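Side-chain contact in CAG pathogenicity island protein 13 (Helicobacter pylori, PDB 2G3V), which is of unknown function but is encoded in the cag pathogenicity island, which is associated with a type IV secretion system: residues A[39-42]-A[43-47]. Sequence-based numbering, arbitrary orientation.
Sequences KKII and DQIKT
Two successive turns of the amphipathic helix 35-57 meet here through i to i+4 side-chain pairs, Lys39 with Asp43, Lys40 with Gln44 and Ile41 with Ile45. The backbone carries the regular helical ladder. The straightest of the four backbone bonds between 39-42 and 43-47 runs from Asp43 N to Lys39 O, 2.8 Å long with an N-H...O angle of 171°. Bends at chi2 (60°) and chi3 turn the Lys39 methylenes to Asp43, where CG and CD come obliquely against the two carboxylate oxygens. Lys39 CD lies 3.2 Å from Asp43 OD1. Beyond CD the chain leads away, and Lys39 NZ ends 4.6 Å from Asp43 OD1, so the opposite charges probably attract without forming a contact pair. Lys40 and Gln44 run alongside each other in the same direction, and Lys40 NZ comes to 3.5 Å from Gln44 OE1. One turn on, Asp43 O accepts two bonds from Thr47, from opposite faces of its plane: the backbone N and, at 2.7 Å, the hydroxyl OG1. On the buried side the Ile41 and Ile45 side chains cross, with Ile41 CG2 4.2 Å from Ile45 CD1. Ile42 and Ile45 pack on helix 82-105, both touching Ile103, and Ile45 also meets Leu99 and Leu100. Arg116 and Leu119, in loops, touch Ile41 and Ile45 respectively.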
ATOM      1  N   LYS A  39       1.588  15.234  -4.120  1.00  6.50           N
ATOM      2  CA  LYS A  39       2.037  14.621  -5.369  1.00  5.65           C
ATOM      3  C   LYS A  39       3.126  13.601  -5.077  1.00  6.28           C
ATOM      4  O   LYS A  39       3.212  12.547  -5.720  1.00  8.15           O
ATOM      5  CB  LYS A  39       2.574  15.687  -6.333  1.00  5.45           C
ATOM      6  CG  LYS A  39       3.132  15.119  -7.640  1.00  5.54           C
ATOM      7  CD  LYS A  39       2.072  14.338  -8.444  1.00  5.94           C
ATOM      8  CE  LYS A  39       0.975  15.250  -9.025  1.00  4.59           C
ATOM      9  NZ  LYS A  39       0.030  14.548  -9.936  1.00  1.05           N
ATOM     10  N   LYS A  40       3.963  13.919  -4.101  1.00  5.70           N
ATOM     11  CA  LYS A  40       5.026  13.018  -3.703  1.00  3.95           C
ATOM     12  C   LYS A  40       4.407  11.656  -3.365  1.00  3.82           C
ATOM     13  O   LYS A  40       4.910  10.600  -3.761  1.00  1.90           O
ATOM     14  CB  LYS A  40       5.738  13.579  -2.480  1.00  5.55           C
ATOM     15  CG  LYS A  40       6.954  12.786  -2.063  1.00  8.55           C
ATOM     16  CD  LYS A  40       7.471  13.245  -0.718  1.00 10.80           C
ATOM     17  CE  LYS A  40       8.790  12.554  -0.359  1.00 13.47           C
ATOM     18  NZ  LYS A  40       8.660  11.072  -0.218  1.00 14.20           N
ATOM     19  N   ILE A  41       3.304  11.691  -2.629  1.00  4.18           N
ATOM     20  CA  ILE A  41       2.593  10.472  -2.242  1.00  3.61           C
ATOM     21  C   ILE A  41       2.013   9.765  -3.475  1.00  2.39           C
ATOM     22  O   ILE A  41       2.190   8.569  -3.637  1.00  1.57           O
ATOM     23  CB  ILE A  41       1.427  10.789  -1.270  1.00  2.64           C
ATOM     24  CG1 ILE A  41       1.938  11.582  -0.066  1.00  3.50           C
ATOM     25  CG2 ILE A  41       0.730   9.507  -0.848  1.00  1.49           C
ATOM     26  CD1 ILE A  41       2.673  10.782   0.974  1.00  5.70           C
ATOM     27  N   ILE A  42       1.326  10.519  -4.333  1.00  3.25           N
ATOM     28  CA  ILE A  42       0.711   9.988  -5.559  1.00  2.56           C
ATOM     29  C   ILE A  42       1.691   9.307  -6.518  1.00  1.05           C
ATOM     30  O   ILE A  42       1.405   8.236  -7.052  1.00  1.05           O
ATOM     31  CB  ILE A  42      -0.027  11.111  -6.310  1.00  3.09           C
ATOM     32  CG1 ILE A  42      -1.090  11.721  -5.381  1.00  2.79           C
ATOM     33  CG2 ILE A  42      -0.660  10.570  -7.601  1.00  3.90           C
ATOM     34  CD1 ILE A  42      -1.908  12.872  -6.017  1.00  3.09           C
ATOM     35  N   ASP A  43       2.839   9.929  -6.751  1.00  1.98           N
ATOM     36  CA  ASP A  43       3.829   9.336  -7.641  1.00  2.74           C
ATOM     37  C   ASP A  43       4.356   8.041  -7.048  1.00  3.87           C
ATOM     38  O   ASP A  43       4.649   7.087  -7.778  1.00  5.68           O
ATOM     39  CB  ASP A  43       4.982  10.295  -7.880  1.00  4.39           C
ATOM     40  CG  ASP A  43       4.543  11.555  -8.582  1.00  4.44           C
ATOM     41  OD1 ASP A  43       3.464  11.527  -9.211  1.00  6.49           O
ATOM     42  OD2 ASP A  43       5.276  12.564  -8.509  1.00  4.87           O
ATOM     43  N   GLN A  44       4.458   7.996  -5.722  1.00  2.64           N
ATOM     44  CA  GLN A  44       4.930   6.802  -5.043  1.00  2.24           C
ATOM     45  C   GLN A  44       3.952   5.639  -5.200  1.00  1.46           C
ATOM     46  O   GLN A  44       4.346   4.484  -5.342  1.00  1.05           O
ATOM     47  CB  GLN A  44       5.138   7.080  -3.557  1.00  2.98           C
ATOM     48  CG  GLN A  44       6.587   7.075  -3.107  1.00  4.04           C
ATOM     49  CD  GLN A  44       6.712   7.209  -1.603  1.00  5.90           C
ATOM     50  OE1 GLN A  44       6.625   8.313  -1.045  1.00  4.22           O
ATOM     51  NE2 GLN A  44       6.898   6.074  -0.926  1.00  6.68           N
ATOM     52  N   ILE A  45       2.668   5.945  -5.155  1.00  2.91           N
ATOM     53  CA  ILE A  45       1.650   4.923  -5.315  1.00  2.48           C
ATOM     54  C   ILE A  45       1.698   4.419  -6.758  1.00  1.66           C
ATOM     55  O   ILE A  45       1.554   3.233  -7.009  1.00  1.05           O
ATOM     56  CB  ILE A  45       0.231   5.491  -4.990  1.00  3.11           C
ATOM     57  CG1 ILE A  45       0.172   5.900  -3.512  1.00  4.40           C
ATOM     58  CG2 ILE A  45      -0.860   4.456  -5.322  1.00  1.05           C
ATOM     59  CD1 ILE A  45      -1.147   6.517  -3.081  1.00  2.80           C
ATOM     60  N   LYS A  46       1.918   5.336  -7.692  1.00  2.87           N
ATOM     61  CA  LYS A  46       1.987   5.009  -9.123  1.00  3.29           C
ATOM     62  C   LYS A  46       3.215   4.167  -9.456  1.00  2.49           C
ATOM     63  O   LYS A  46       3.141   3.235 -10.243  1.00  1.06           O
ATOM     64  CB  LYS A  46       2.009   6.303  -9.951  1.00  4.46           C
ATOM     65  CG  LYS A  46       2.169   6.089 -11.427  1.00  2.65           C
ATOM     66  CD  LYS A  46       0.946   5.439 -12.013  1.00  3.88           C
ATOM     67  CE  LYS A  46       1.082   5.322 -13.522  1.00  7.52           C
ATOM     68  NZ  LYS A  46      -0.104   4.727 -14.189  1.00  6.91           N
ATOM     69  N   THR A  47       4.352   4.518  -8.868  1.00  3.52           N
ATOM     70  CA  THR A  47       5.581   3.768  -9.095  1.00  2.51           C
ATOM     71  C   THR A  47       5.407   2.323  -8.601  1.00  2.32           C
ATOM     72  O   THR A  47       5.849   1.383  -9.250  1.00  2.22           O
ATOM     73  CB  THR A  47       6.754   4.447  -8.366  1.00  2.33           C
ATOM     74  OG1 THR A  47       6.782   5.821  -8.759  1.00  3.97           O
ATOM     75  CG2 THR A  47       8.096   3.786  -8.720  1.00  1.05           C
TER